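Putative acetyltransferase Ta0821 (Thermoplasma acidophilum DSM 1728, PDB 3C26) is a putative acetyltransferase of the GNAT family, probably transferring acyl groups to an acceptor that is not identified. Local coordinates at residues Y125-P130 against P255-T260; D17-F22 against V72-M77; K79-S84 against K180-D185; T204-D209 against L217-S222. All blocks are in the same frame, centred on the assembly; numbering follows the deposited sequence.

Interaction 1 of 4, residues Y125-P130 against P255-T260; sequences YSWNEP and PASSLT. With EDO (1,2-ethanediol), chain H; EDO (1,2-ethanediol), chain I.
S126 OG is gripped by two groups. The backbone N of S258 donates to it at 2.8 Å, and O2 of a 1,2-ethanediol molecule lies 2.6 Å from S126 OG, a hydrogen bond in which either hydroxyl may donate. S126 N returns a bond to S258 O at 2.8 Å, fairly straight at 159°. With chi1 at 56°, S126 OG sits between its own backbone N and carbonyl carbon and faces the incoming N-H. An alanine here would probably leave S258 N and the diol hydroxyl without this partner. Y125, in the part of the chain assigned to the GNAT family, pairs antiparallel with L259 of the C-terminal strand 258-265, a non-hydrogen-bonded pair. L259 CD1 lies over one face of the Y125 ring, 4.1 Å from Y125 CD1, and Y125 OH bonds to M45 N. The W127 indole meets S257 CB at its edge, 3.8 Å from W127 CD1. A water in the indole plane accepts from W127 NE1 and also bonds S257 OG. The same diol donates through its O1 to A256 O at 2.7 Å. S126 O accepts from K38 NZ of the second subunit.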
loop_
_atom_site.group_PDB
_atom_site.type_symbol
_atom_site.label_atom_id
_atom_site.label_comp_id
_atom_site.label_asym_id
_atom_site.label_seq_id
_atom_site.Cartn_x
_atom_site.Cartn_y
_atom_site.Cartn_z
ATOM N N TYR A 125 3.504 6.562 -8.965
ATOM C CA TYR A 125 2.891 6.079 -7.720
ATOM C C TYR A 125 3.786 6.402 -6.534
ATOM O O TYR A 125 4.995 6.319 -6.624
ATOM C CB TYR A 125 2.659 4.585 -7.743
ATOM C CG TYR A 125 1.494 4.089 -8.567
ATOM C CD1 TYR A 125 0.186 4.403 -8.216
ATOM C CD2 TYR A 125 1.690 3.221 -9.623
ATOM C CE1 TYR A 125 -0.861 3.935 -8.917
ATOM C CE2 TYR A 125 0.620 2.698 -10.315
ATOM C CZ TYR A 125 -0.642 3.077 -9.980
ATOM O OH TYR A 125 -1.722 2.521 -10.662
ATOM N N SER A 126 3.158 6.778 -5.428
ATOM C CA SER A 126 3.851 7.167 -4.176
ATOM C C SER A 126 4.720 6.021 -3.616
ATOM O O SER A 126 5.677 6.253 -2.888
ATOM C CB SER A 126 2.832 7.539 -3.100
ATOM O OG SER A 126 1.907 6.467 -2.873
ATOM N N TRP A 127 4.382 4.783 -3.958
ATOM C CA TRP A 127 5.163 3.594 -3.474
ATOM C C TRP A 127 6.292 3.177 -4.422
ATOM O O TRP A 127 7.090 2.279 -4.133
ATOM C CB TRP A 127 4.237 2.385 -3.273
ATOM C CG TRP A 127 3.325 2.072 -4.456
ATOM C CD1 TRP A 127 1.978 2.348 -4.528
ATOM C CD2 TRP A 127 3.647 1.387 -5.663
ATOM N NE1 TRP A 127 1.476 1.935 -5.714
ATOM C CE2 TRP A 127 2.462 1.314 -6.429
ATOM C CE3 TRP A 127 4.829 0.842 -6.193
ATOM C CZ2 TRP A 127 2.417 0.719 -7.702
ATOM C CZ3 TRP A 127 4.780 0.224 -7.458
ATOM C CH2 TRP A 127 3.589 0.176 -8.194
ATOM N N ASN A 128 6.347 3.815 -5.592
ATOM C CA ASN A 128 7.302 3.399 -6.627
ATOM C C ASN A 128 8.616 4.129 -6.449
ATOM O O ASN A 128 8.983 5.012 -7.202
ATOM C CB ASN A 128 6.737 3.558 -8.032
ATOM C CG ASN A 128 7.590 2.875 -9.057
ATOM O OD1 ASN A 128 8.639 2.338 -8.717
ATOM N ND2 ASN A 128 7.128 2.833 -10.322
ATOM N N GLU A 129 9.312 3.700 -5.410
ATOM C CA GLU A 129 10.490 4.369 -4.950
ATOM C C GLU A 129 11.589 4.468 -6.009
ATOM O O GLU A 129 12.204 5.511 -6.127
ATOM C CB GLU A 129 11.032 3.729 -3.679
ATOM C CG GLU A 129 12.028 4.590 -2.963
ATOM C CD GLU A 129 11.422 5.858 -2.312
ATOM O OE1 GLU A 129 10.206 5.963 -2.136
ATOM O OE2 GLU A 129 12.209 6.757 -1.963
ATOM N N PRO A 130 11.883 3.365 -6.745
ATOM C CA PRO A 130 12.914 3.450 -7.791
ATOM C C PRO A 130 12.549 4.478 -8.876
ATOM O O PRO A 130 13.386 5.227 -9.346
ATOM C CB PRO A 130 12.917 2.029 -8.356
ATOM C CG PRO A 130 12.565 1.188 -7.174
ATOM C CD PRO A 130 11.477 1.963 -6.502
ATOM N N PRO A 255 -5.836 6.982 2.717
ATOM C CA PRO A 255 -5.302 6.077 1.719
ATOM C C PRO A 255 -3.869 5.642 2.011
ATOM O O PRO A 255 -3.109 6.332 2.675
ATOM C CB PRO A 255 -5.345 6.926 0.458
ATOM C CG PRO A 255 -4.919 8.289 0.993
ATOM C CD PRO A 255 -5.568 8.393 2.360
ATOM N N ALA A 256 -3.542 4.475 1.507
ATOM C CA ALA A 256 -2.232 3.894 1.664
ATOM C C ALA A 256 -1.315 4.418 0.586
ATOM O O ALA A 256 -0.099 4.441 0.747
ATOM C CB ALA A 256 -2.302 2.399 1.587
ATOM N N SER A 257 -1.889 4.911 -0.487
ATOM C CA SER A 257 -1.049 5.398 -1.537
ATOM C C SER A 257 -1.678 6.481 -2.375
ATOM O O SER A 257 -2.845 6.778 -2.260
ATOM C CB SER A 257 -0.614 4.240 -2.438
ATOM O OG SER A 257 -1.676 3.827 -3.280
ATOM N N SER A 258 -0.839 7.057 -3.209
ATOM C CA SER A 258 -1.233 8.162 -4.068
ATOM C C SER A 258 -0.574 8.147 -5.448
ATOM O O SER A 258 0.433 7.464 -5.699
ATOM C CB SER A 258 -0.971 9.520 -3.390
ATOM O OG SER A 258 0.387 9.932 -3.388
ATOM N N LEU A 259 -1.228 8.858 -6.348
ATOM C CA LEU A 259 -0.674 9.138 -7.678
ATOM C C LEU A 259 -0.079 10.536 -7.663
ATOM O O LEU A 259 -0.774 11.541 -7.574
ATOM C CB LEU A 259 -1.714 9.027 -8.795
ATOM C CG LEU A 259 -1.089 9.068 -10.199
ATOM C CD1 LEU A 259 -0.234 7.812 -10.411
ATOM C CD2 LEU A 259 -2.153 9.190 -11.269
ATOM N N THR A 260 1.227 10.583 -7.788
ATOM C CA THR A 260 1.952 11.831 -7.712
ATOM C C THR A 260 2.303 12.335 -9.080
ATOM O O THR A 260 2.497 11.543 -10.006
ATOM C CB THR A 260 3.264 11.658 -6.866
ATOM O OG1 THR A 260 4.225 10.868 -7.579
ATOM C CG2 THR A 260 2.965 11.013 -5.482
HETATM C C1 EDO H . 2.775 3.543 0.694
HETATM O O1 EDO H . 1.839 2.782 -0.088
HETATM C C2 EDO H . 3.568 4.462 -0.214
HETATM O O2 EDO H . 2.621 5.439 -0.589
HETATM C C1 EDO I . 10.915 10.628 -3.529
HETATM O O1 EDO I . 11.571 9.349 -3.472
HETATM C C2 EDO I . 11.903 11.751 -3.276
HETATM O O2 EDO I . 12.903 11.691 -4.286
HETATM O O HOH W 1 -1.386 2.356 -5.602
#

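Interaction 2 of 4, residues D17-F22 against V72-M77; sequences DEIKTF and VATIHM. With EDO (1,2-ethanediol), chain E.
I19 CG1 lies 3.8 Å from T74 CG2, and the methyl groups I19 CG2 and I19 CD1 approach the same T74 carbon. I19 belongs to the short helix 16-19, which rests against strand 70-79. That strand, in the part assigned to the GNAT family, lies between strands 62-67 and 85-92. A type I turn from I19 to F22 then carries the chain back to the strand, closed by F22 N bonding to I19 O at 3.0 Å. Just before, T21 OG1 donates to E18 O at 2.6 Å. F22 carries most of the contact. Its CG is anti to the carbonyl carbon (chi1 -69°), and the ring reaches the strand backbone. F22 CE2 comes within 3.4 Å of A73 N, and F22 CD2 lies 3.5 Å from T74 CG2. V72 O stands over one face of the ring near the rim, 3.9 Å above the plane. On the opposite face I19 CA sits over the ring centre. T74 turns its methyl to this apolar group, while T74 OG1 bonds to G89 O. No hydrogen bond joins the segments, so the contact is van der Waals packing of I19 and F22 on the T74 methyl and the V72-A73 backbone.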
loop_
_atom_site.group_PDB
_atom_site.type_symbol
_atom_site.label_atom_id
_atom_site.label_comp_id
_atom_site.label_asym_id
_atom_site.label_seq_id
_atom_site.Cartn_x
_atom_site.Cartn_y
_atom_site.Cartn_z
ATOM N N ASP A 17 3.701 -6.439 -31.275
ATOM C CA ASP A 17 3.689 -7.759 -30.649
ATOM C C ASP A 17 4.722 -7.848 -29.527
ATOM O O ASP A 17 4.508 -8.478 -28.498
ATOM C CB ASP A 17 3.918 -8.875 -31.662
ATOM C CG ASP A 17 2.642 -9.368 -32.303
ATOM O OD1 ASP A 17 1.530 -8.954 -31.901
ATOM O OD2 ASP A 17 2.769 -10.223 -33.210
ATOM N N GLU A 18 5.833 -7.149 -29.719
ATOM C CA GLU A 18 6.913 -7.153 -28.735
ATOM C C GLU A 18 6.521 -6.261 -27.592
ATOM O O GLU A 18 6.602 -6.637 -26.453
ATOM C CB GLU A 18 8.242 -6.732 -29.355
ATOM C CG GLU A 18 8.827 -7.858 -30.190
ATOM C CD GLU A 18 9.797 -7.407 -31.233
ATOM O OE1 GLU A 18 9.369 -6.897 -32.299
ATOM O OE2 GLU A 18 11.005 -7.613 -31.022
ATOM N N ILE A 19 6.006 -5.097 -27.953
ATOM C CA ILE A 19 5.604 -4.089 -27.000
ATOM C C ILE A 19 4.564 -4.626 -26.009
ATOM O O ILE A 19 4.584 -4.299 -24.823
ATOM C CB ILE A 19 5.064 -2.799 -27.683
ATOM C CG1 ILE A 19 6.237 -2.039 -28.356
ATOM C CG2 ILE A 19 4.366 -1.934 -26.634
ATOM C CD1 ILE A 19 5.847 -0.804 -29.286
ATOM N N LYS A 20 3.680 -5.467 -26.522
ATOM C CA LYS A 20 2.592 -6.033 -25.708
ATOM C C LYS A 20 3.088 -6.903 -24.590
ATOM O O LYS A 20 2.356 -7.126 -23.644
ATOM C CB LYS A 20 1.613 -6.886 -26.529
ATOM C CG LYS A 20 0.513 -6.166 -27.281
ATOM C CD LYS A 20 0.181 -7.072 -28.467
ATOM C CE LYS A 20 -1.023 -6.715 -29.257
ATOM N NZ LYS A 20 -1.124 -7.711 -30.465
ATOM N N THR A 21 4.322 -7.387 -24.701
ATOM C CA THR A 21 4.959 -8.220 -23.645
ATOM C C THR A 21 5.764 -7.426 -22.597
ATOM O O THR A 21 6.258 -7.960 -21.595
ATOM C CB THR A 21 5.898 -9.241 -24.245
ATOM O OG1 THR A 21 7.025 -8.560 -24.819
ATOM C CG2 THR A 21 5.139 -10.126 -25.297
ATOM N N PHE A 22 5.869 -6.134 -22.823
ATOM C CA PHE A 22 6.597 -5.235 -21.903
ATOM C C PHE A 22 5.754 -4.969 -20.624
ATOM O O PHE A 22 4.510 -4.984 -20.662
ATOM C CB PHE A 22 6.876 -3.877 -22.586
ATOM C CG PHE A 22 7.891 -3.898 -23.738
ATOM C CD1 PHE A 22 8.382 -5.061 -24.259
ATOM C CD2 PHE A 22 8.291 -2.706 -24.332
ATOM C CE1 PHE A 22 9.249 -5.043 -25.363
ATOM C CE2 PHE A 22 9.174 -2.691 -25.361
ATOM C CZ PHE A 22 9.644 -3.865 -25.902
ATOM N N VAL A 72 13.120 -2.752 -26.943
ATOM C CA VAL A 72 13.326 -3.297 -25.583
ATOM C C VAL A 72 12.659 -2.452 -24.453
ATOM O O VAL A 72 12.497 -2.894 -23.311
ATOM C CB VAL A 72 14.856 -3.591 -25.276
ATOM C CG1 VAL A 72 15.457 -4.606 -26.304
ATOM C CG2 VAL A 72 15.673 -2.289 -25.210
ATOM N N ALA A 73 12.248 -1.246 -24.815
ATOM C CA ALA A 73 11.600 -0.304 -23.867
ATOM C C ALA A 73 10.715 0.674 -24.624
ATOM O O ALA A 73 10.947 0.991 -25.828
ATOM C CB ALA A 73 12.629 0.473 -23.065
ATOM N N THR A 74 9.690 1.145 -23.927
ATOM C CA THR A 74 8.804 2.160 -24.498
ATOM C C THR A 74 8.714 3.361 -23.603
ATOM O O THR A 74 8.930 3.289 -22.380
ATOM C CB THR A 74 7.340 1.624 -24.676
ATOM O OG1 THR A 74 6.777 1.263 -23.388
ATOM C CG2 THR A 74 7.289 0.420 -25.607
ATOM N N ILE A 75 8.413 4.482 -24.241
ATOM C CA ILE A 75 7.956 5.673 -23.546
ATOM C C ILE A 75 6.890 6.344 -24.430
ATOM O O ILE A 75 7.077 6.455 -25.647
ATOM C CB ILE A 75 9.102 6.694 -23.210
ATOM C CG1 ILE A 75 8.585 7.845 -22.367
ATOM C CG2 ILE A 75 9.660 7.342 -24.484
ATOM C CD1 ILE A 75 8.502 7.577 -20.948
ATOM N N HIS A 76 5.784 6.771 -23.800
ATOM C CA HIS A 76 4.744 7.564 -24.482
ATOM C C HIS A 76 4.953 9.064 -24.208
ATOM O O HIS A 76 5.297 9.454 -23.111
ATOM C CB HIS A 76 3.340 7.134 -24.022
ATOM C CG HIS A 76 2.220 7.948 -24.613
ATOM N ND1 HIS A 76 1.330 8.679 -23.841
ATOM C CD2 HIS A 76 1.847 8.139 -25.902
ATOM C CE1 HIS A 76 0.476 9.299 -24.642
ATOM N NE2 HIS A 76 0.761 8.977 -25.894
HETATM N N MSE A 77 4.758 9.890 -25.234
HETATM C CA MSE A 77 4.803 11.343 -25.084
HETATM C C MSE A 77 3.563 11.993 -25.723
HETATM O O MSE A 77 3.118 11.631 -26.805
HETATM C CB MSE A 77 6.001 11.955 -25.811
HETATM C CG MSE A 77 7.303 11.336 -25.574
HETATM SE SE MSE A 77 8.557 11.994 -26.964
HETATM C CE MSE A 77 9.743 10.486 -26.724
HETATM C C1 EDO E . 0.074 10.421 -20.653
HETATM O O1 EDO E . -0.705 10.234 -21.826
HETATM C C2 EDO E . 0.728 9.113 -20.298
HETATM O O2 EDO E . 1.602 8.711 -21.326
#

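Interaction 3 of 4, residues K79-S84 against K180-D185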
loop_
_atom_site.group_PDB
_atom_site.type_symbol
_atom_site.label_atom_id
_atom_site.label_comp_id
_atom_site.label_asym_id
_atom_site.label_seq_id
_atom_site.Cartn_x
_atom_site.Cartn_y
_atom_site.Cartn_z
ATOM N N LYS A 79 1.891 15.966 -26.275
ATOM C CA LYS A 79 1.884 17.419 -26.104
ATOM C C LYS A 79 0.488 17.820 -25.662
ATOM O O LYS A 79 -0.505 17.371 -26.218
ATOM C CB LYS A 79 2.307 18.138 -27.384
ATOM C CG LYS A 79 2.497 19.637 -27.217
ATOM C CD LYS A 79 3.226 20.212 -28.363
ATOM C CE LYS A 79 4.653 20.600 -27.979
ATOM N NZ LYS A 79 5.433 21.147 -29.180
ATOM N N LEU A 80 0.439 18.640 -24.630
ATOM C CA LEU A 80 -0.809 19.067 -24.007
ATOM C C LEU A 80 -1.150 20.474 -24.478
ATOM O O LEU A 80 -0.353 21.111 -25.123
ATOM C CB LEU A 80 -0.693 19.016 -22.495
ATOM C CG LEU A 80 -0.165 17.687 -21.895
ATOM C CD1 LEU A 80 -0.216 17.741 -20.399
ATOM C CD2 LEU A 80 -0.967 16.499 -22.481
ATOM N N PRO A 81 -2.341 20.949 -24.161
ATOM C CA PRO A 81 -2.763 22.248 -24.672
ATOM C C PRO A 81 -1.988 23.429 -24.053
ATOM O O PRO A 81 -1.862 24.492 -24.657
ATOM C CB PRO A 81 -4.254 22.306 -24.300
ATOM C CG PRO A 81 -4.663 20.935 -24.011
ATOM C CD PRO A 81 -3.428 20.219 -23.496
ATOM N N ASP A 82 -1.493 23.249 -22.846
ATOM C CA ASP A 82 -0.717 24.326 -22.187
ATOM C C ASP A 82 0.726 24.377 -22.740
ATOM O O ASP A 82 1.535 25.219 -22.360
ATOM C CB ASP A 82 -0.731 24.177 -20.662
ATOM C CG ASP A 82 -0.168 22.860 -20.206
ATOM O OD1 ASP A 82 0.308 22.092 -21.046
ATOM O OD2 ASP A 82 -0.216 22.567 -19.002
ATOM N N GLY A 83 1.030 23.463 -23.642
ATOM C CA GLY A 83 2.314 23.450 -24.319
ATOM C C GLY A 83 3.306 22.497 -23.668
ATOM O O GLY A 83 4.408 22.295 -24.169
ATOM N N SER A 84 2.908 21.908 -22.540
ATOM C CA SER A 84 3.779 20.936 -21.842
ATOM C C SER A 84 3.654 19.599 -22.548
ATOM O O SER A 84 2.821 19.430 -23.444
ATOM C CB SER A 84 3.401 20.751 -20.382
ATOM O OG SER A 84 2.077 20.312 -20.269
ATOM N N LYS A 180 -3.457 12.849 -18.043
ATOM C CA LYS A 180 -2.585 13.948 -18.378
ATOM C C LYS A 180 -2.873 15.087 -17.391
ATOM O O LYS A 180 -4.010 15.452 -17.168
ATOM C CB LYS A 180 -2.839 14.381 -19.834
ATOM C CG LYS A 180 -2.522 13.323 -20.877
ATOM C CD LYS A 180 -3.061 13.666 -22.279
ATOM C CE LYS A 180 -4.480 13.195 -22.449
ATOM N NZ LYS A 180 -5.169 13.571 -23.776
ATOM N N TYR A 181 -1.818 15.613 -16.774
ATOM C CA TYR A 181 -1.942 16.770 -15.896
ATOM C C TYR A 181 -1.661 18.035 -16.729
ATOM O O TYR A 181 -0.537 18.304 -17.153
ATOM C CB TYR A 181 -1.002 16.663 -14.672
ATOM C CG TYR A 181 -1.373 17.602 -13.540
ATOM C CD1 TYR A 181 -2.484 17.330 -12.715
ATOM C CD2 TYR A 181 -0.623 18.736 -13.268
ATOM C CE1 TYR A 181 -2.819 18.145 -11.674
ATOM C CE2 TYR A 181 -0.987 19.570 -12.244
ATOM C CZ TYR A 181 -2.085 19.286 -11.459
ATOM O OH TYR A 181 -2.408 20.143 -10.429
HETATM N N MSE A 182 -2.703 18.819 -16.915
HETATM C CA MSE A 182 -2.662 19.965 -17.807
HETATM C C MSE A 182 -3.288 21.196 -17.186
HETATM O O MSE A 182 -4.192 21.106 -16.370
HETATM C CB MSE A 182 -3.434 19.618 -19.101
HETATM C CG MSE A 182 -4.913 19.354 -18.894
HETATM SE SE MSE A 182 -5.957 18.877 -20.526
HETATM C CE MSE A 182 -5.378 17.054 -20.779
ATOM N N CYS A 183 -2.818 22.342 -17.624
ATOM C CA CYS A 183 -3.320 23.605 -17.136
ATOM C C CYS A 183 -3.922 24.423 -18.262
ATOM O O CYS A 183 -3.587 24.279 -19.443
ATOM C CB CYS A 183 -2.237 24.409 -16.420
ATOM S SG CYS A 183 -1.205 23.414 -15.287
ATOM N N SER A 184 -4.877 25.235 -17.867
ATOM C CA SER A 184 -5.466 26.211 -18.782
ATOM C C SER A 184 -6.170 27.321 -18.003
ATOM O O SER A 184 -7.057 27.049 -17.182
ATOM C CB SER A 184 -6.411 25.548 -19.779
ATOM O OG SER A 184 -7.140 26.547 -20.464
ATOM N N ASP A 185 -5.722 28.554 -18.284
ATOM C CA ASP A 185 -6.189 29.843 -17.647
ATOM C C ASP A 185 -7.673 29.942 -17.672
ATOM O O ASP A 185 -8.339 30.483 -16.778
ATOM C CB ASP A 185 -5.695 31.080 -18.429
ATOM C CG ASP A 185 -4.184 31.315 -18.289
ATOM O OD1 ASP A 185 -3.517 30.548 -17.542
ATOM O OD2 ASP A 185 -3.665 32.256 -18.928
#
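K180 and L80 meet where the turn between strands 70-79 and 85-92 packs on strand 180-183, one arm of a two-stranded antiparallel sheet. The turn is type I, from L80 to G83. K180 offers its aliphatic chain: K180 CD lies 3.5 Å from L80 CD2, and the two side chains cross obliquely. K180 NZ bonds to Y194 OH and forms a salt bridge with E78. Y181 takes part through its backbone, Y181 O lying 3.3 Å from L80 CD1, while R121 donates to that same oxygen. At M182, a selenomethionine, CB lies 3.9 Å from L80 CD1, and the two side chains cross at about a right angle. M182 SE lies 4.1 Å from P81 CD. C183, linked to C174 by a disulfide, gives the one hydrogen bond between the segments. C183 N donates to D82 OD2 at 3.0 Å from above the carboxylate plane, 50° out of it. D82 OD2 also forms a salt bridge with R121. An alanine here would probably leave C183 N without this acceptor and the R121 charge without its mate. The carboxylate is held at its other oxygen too. With D82 CG between the backbone N and the carbonyl carbon (chi1 59°), OD1 accepts from S84 N, an Asx turn. S84 OG gives D82 OD1 a second bond of 2.6 Å, arriving on the syn side.

Interaction 4 of 4, residues T204-D209 against L217-S222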
loop_
_atom_site.group_PDB
_atom_site.type_symbol
_atom_site.label_atom_id
_atom_site.label_comp_id
_atom_site.label_asym_id
_atom_site.label_seq_id
_atom_site.Cartn_x
_atom_site.Cartn_y
_atom_site.Cartn_z
ATOM N N THR A 204 -17.233 21.606 -8.505
ATOM C CA THR A 204 -17.048 20.210 -8.934
ATOM C C THR A 204 -16.341 20.151 -10.300
ATOM O O THR A 204 -16.704 20.790 -11.259
ATOM C CB THR A 204 -18.355 19.412 -9.024
ATOM O OG1 THR A 204 -19.099 19.539 -7.801
ATOM C CG2 THR A 204 -18.031 17.968 -9.231
ATOM N N PHE A 205 -15.262 19.396 -10.338
ATOM C CA PHE A 205 -14.530 19.211 -11.568
ATOM C C PHE A 205 -13.935 17.815 -11.522
ATOM O O PHE A 205 -12.901 17.592 -10.914
ATOM C CB PHE A 205 -13.466 20.287 -11.722
ATOM C CG PHE A 205 -12.855 20.354 -13.093
ATOM C CD1 PHE A 205 -12.854 21.524 -13.815
ATOM C CD2 PHE A 205 -12.342 19.223 -13.679
ATOM C CE1 PHE A 205 -12.294 21.568 -15.090
ATOM C CE2 PHE A 205 -11.790 19.252 -14.931
ATOM C CZ PHE A 205 -11.752 20.422 -15.643
ATOM N N VAL A 206 -14.665 16.877 -12.128
ATOM C CA VAL A 206 -14.329 15.466 -12.147
ATOM C C VAL A 206 -14.207 14.889 -13.566
ATOM O O VAL A 206 -15.063 15.049 -14.434
ATOM C CB VAL A 206 -15.407 14.606 -11.371
ATOM C CG1 VAL A 206 -15.063 13.121 -11.345
ATOM C CG2 VAL A 206 -15.578 15.121 -9.963
ATOM N N TYR A 207 -13.098 14.241 -13.775
ATOM C CA TYR A 207 -12.876 13.512 -15.012
ATOM C C TYR A 207 -13.123 12.019 -14.737
ATOM O O TYR A 207 -12.609 11.468 -13.777
ATOM C CB TYR A 207 -11.451 13.734 -15.531
ATOM C CG TYR A 207 -11.208 12.900 -16.753
ATOM C CD1 TYR A 207 -11.575 13.336 -18.011
ATOM C CD2 TYR A 207 -10.690 11.617 -16.628
ATOM C CE1 TYR A 207 -11.372 12.529 -19.131
ATOM C CE2 TYR A 207 -10.512 10.810 -17.717
ATOM C CZ TYR A 207 -10.853 11.247 -18.949
ATOM O OH TYR A 207 -10.643 10.365 -19.993
ATOM N N PHE A 208 -13.944 11.392 -15.566
ATOM C CA PHE A 208 -14.235 9.976 -15.434
ATOM C C PHE A 208 -13.954 9.168 -16.709
ATOM O O PHE A 208 -14.012 9.675 -17.819
ATOM C CB PHE A 208 -15.677 9.709 -14.928
ATOM C CG PHE A 208 -16.737 10.090 -15.883
ATOM C CD1 PHE A 208 -17.185 9.192 -16.854
ATOM C CD2 PHE A 208 -17.336 11.328 -15.797
ATOM C CE1 PHE A 208 -18.150 9.570 -17.762
ATOM C CE2 PHE A 208 -18.283 11.691 -16.697
ATOM C CZ PHE A 208 -18.717 10.793 -17.669
ATOM N N ASP A 209 -13.616 7.898 -16.479
ATOM C CA ASP A 209 -13.297 6.944 -17.530
ATOM C C ASP A 209 -13.883 5.590 -17.150
ATOM O O ASP A 209 -13.432 4.924 -16.232
ATOM C CB ASP A 209 -11.766 6.852 -17.733
ATOM C CG ASP A 209 -11.376 5.969 -18.914
ATOM O OD1 ASP A 209 -12.254 5.584 -19.673
ATOM O OD2 ASP A 209 -10.177 5.651 -19.067
ATOM N N LEU A 217 -12.344 7.709 -11.539
ATOM C CA LEU A 217 -12.743 9.090 -11.369
ATOM C C LEU A 217 -11.625 9.886 -10.768
ATOM O O LEU A 217 -11.081 9.525 -9.736
ATOM C CB LEU A 217 -14.037 9.225 -10.502
ATOM C CG LEU A 217 -15.209 8.351 -11.029
ATOM C CD1 LEU A 217 -15.272 6.985 -10.344
ATOM C CD2 LEU A 217 -16.551 9.089 -10.864
ATOM N N PHE A 218 -11.262 10.960 -11.442
ATOM C CA PHE A 218 -10.260 11.888 -10.967
ATOM C C PHE A 218 -10.926 13.150 -10.429
ATOM O O PHE A 218 -11.453 13.985 -11.170
ATOM C CB PHE A 218 -9.305 12.270 -12.077
ATOM C CG PHE A 218 -8.357 11.222 -12.429
ATOM C CD1 PHE A 218 -8.765 10.096 -13.126
ATOM C CD2 PHE A 218 -7.035 11.312 -12.012
ATOM C CE1 PHE A 218 -7.862 9.112 -13.450
ATOM C CE2 PHE A 218 -6.103 10.317 -12.355
ATOM C CZ PHE A 218 -6.520 9.223 -13.044
ATOM N N VAL A 219 -10.875 13.303 -9.123
ATOM C CA VAL A 219 -11.544 14.425 -8.473
ATOM C C VAL A 219 -10.562 15.550 -8.345
ATOM O O VAL A 219 -9.732 15.586 -7.444
ATOM C CB VAL A 219 -12.113 14.036 -7.133
ATOM C CG1 VAL A 219 -12.963 15.200 -6.517
ATOM C CG2 VAL A 219 -12.957 12.802 -7.325
ATOM N N ASN A 220 -10.691 16.469 -9.286
ATOM C CA ASN A 220 -9.840 17.669 -9.387
ATOM C C ASN A 220 -10.272 18.824 -8.490
ATOM O O ASN A 220 -9.476 19.692 -8.136
ATOM C CB ASN A 220 -9.796 18.137 -10.836
ATOM C CG ASN A 220 -9.001 17.182 -11.737
ATOM O OD1 ASN A 220 -7.832 16.932 -11.475
ATOM N ND2 ASN A 220 -9.639 16.642 -12.778
ATOM N N ASP A 221 -11.559 18.834 -8.183
ATOM C CA ASP A 221 -12.182 19.836 -7.322
ATOM C C ASP A 221 -13.584 19.405 -6.917
ATOM O O ASP A 221 -14.293 18.686 -7.629
ATOM C CB ASP A 221 -12.236 21.236 -7.972
ATOM C CG ASP A 221 -12.355 22.375 -6.917
ATOM O OD1 ASP A 221 -12.523 22.064 -5.694
ATOM O OD2 ASP A 221 -12.220 23.554 -7.324
ATOM N N SER A 222 -13.946 19.820 -5.721
ATOM C CA SER A 222 -15.287 19.553 -5.195
ATOM C C SER A 222 -15.536 20.372 -3.942
ATOM O O SER A 222 -14.615 20.561 -3.165
ATOM C CB SER A 222 -15.482 18.073 -4.858
ATOM O OG SER A 222 -16.760 17.921 -4.257
HETATM O O HOH W 2 -18.664 17.306 -5.841
#
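F205 O takes two N-H groups, where a regular antiparallel pair would bring one. N220 N bonds to F205 O at 3.0 Å, nearly along the C=O axis though bent at the hydrogen (136°). D221 N adds a weak bond to F205 O at 3.3 Å. In return F205 N donates to D221 O at 3.0 Å. The next pair is regular. F218 N bonds to Y207 O at 2.7 Å and is almost straight (174°), and Y207 N answers to F218 O at 3.1 Å. The buried polar side chains of N220, D221 and S222 have partners beyond the hairpin. N220 OD1 accepts from F176 N and bonds to Y146 OH, and D221 OD2 bonds to Y168 OH. S222 OG bonds to D224 N and shares a water with T204 OG1. N220 ND2 is also hydrogen-bonded beyond the two strands. It packs 3.8 Å from F205 CD2, the amide plane turned 78° from the ring. On the face of V206 and F208, V206 CG1 touches L217 CB, and F208 CB meets L217 CG. On the other face F218 CD1 approaches the edge of the Y207 ring, 4.3 Å from Y207 CD2. Strands 204-211 and 214-221 form a beta hairpin, and N220 and D221, both opposite F205, make a classic beta bulge in its second strand.

Interactions 1, 2 and 4 all reach the strands that run across the protein. Interactions 2 and 4 lie on opposite sides of the chain's centre, their centres about 29 Å apart. Interaction 1 is about 23 Å from interaction 2 and 19 Å from interaction 4, centre to centre. It touches interaction 4 directly: L259 CD2 packs 4.2 Å from F218 CE2. Interaction 3 follows interaction 2 in sequence and joins the turn at L80-G83 to a separate two-stranded sheet. Its nearest atoms are about 5 Å from interaction 4. Along the chain the segments of interactions 1 and 3 alternate. Interaction 1 also borders the second subunit. The 1,2-ethanediol molecules at interactions 1 and 2 probably come from the crystallisation liquor.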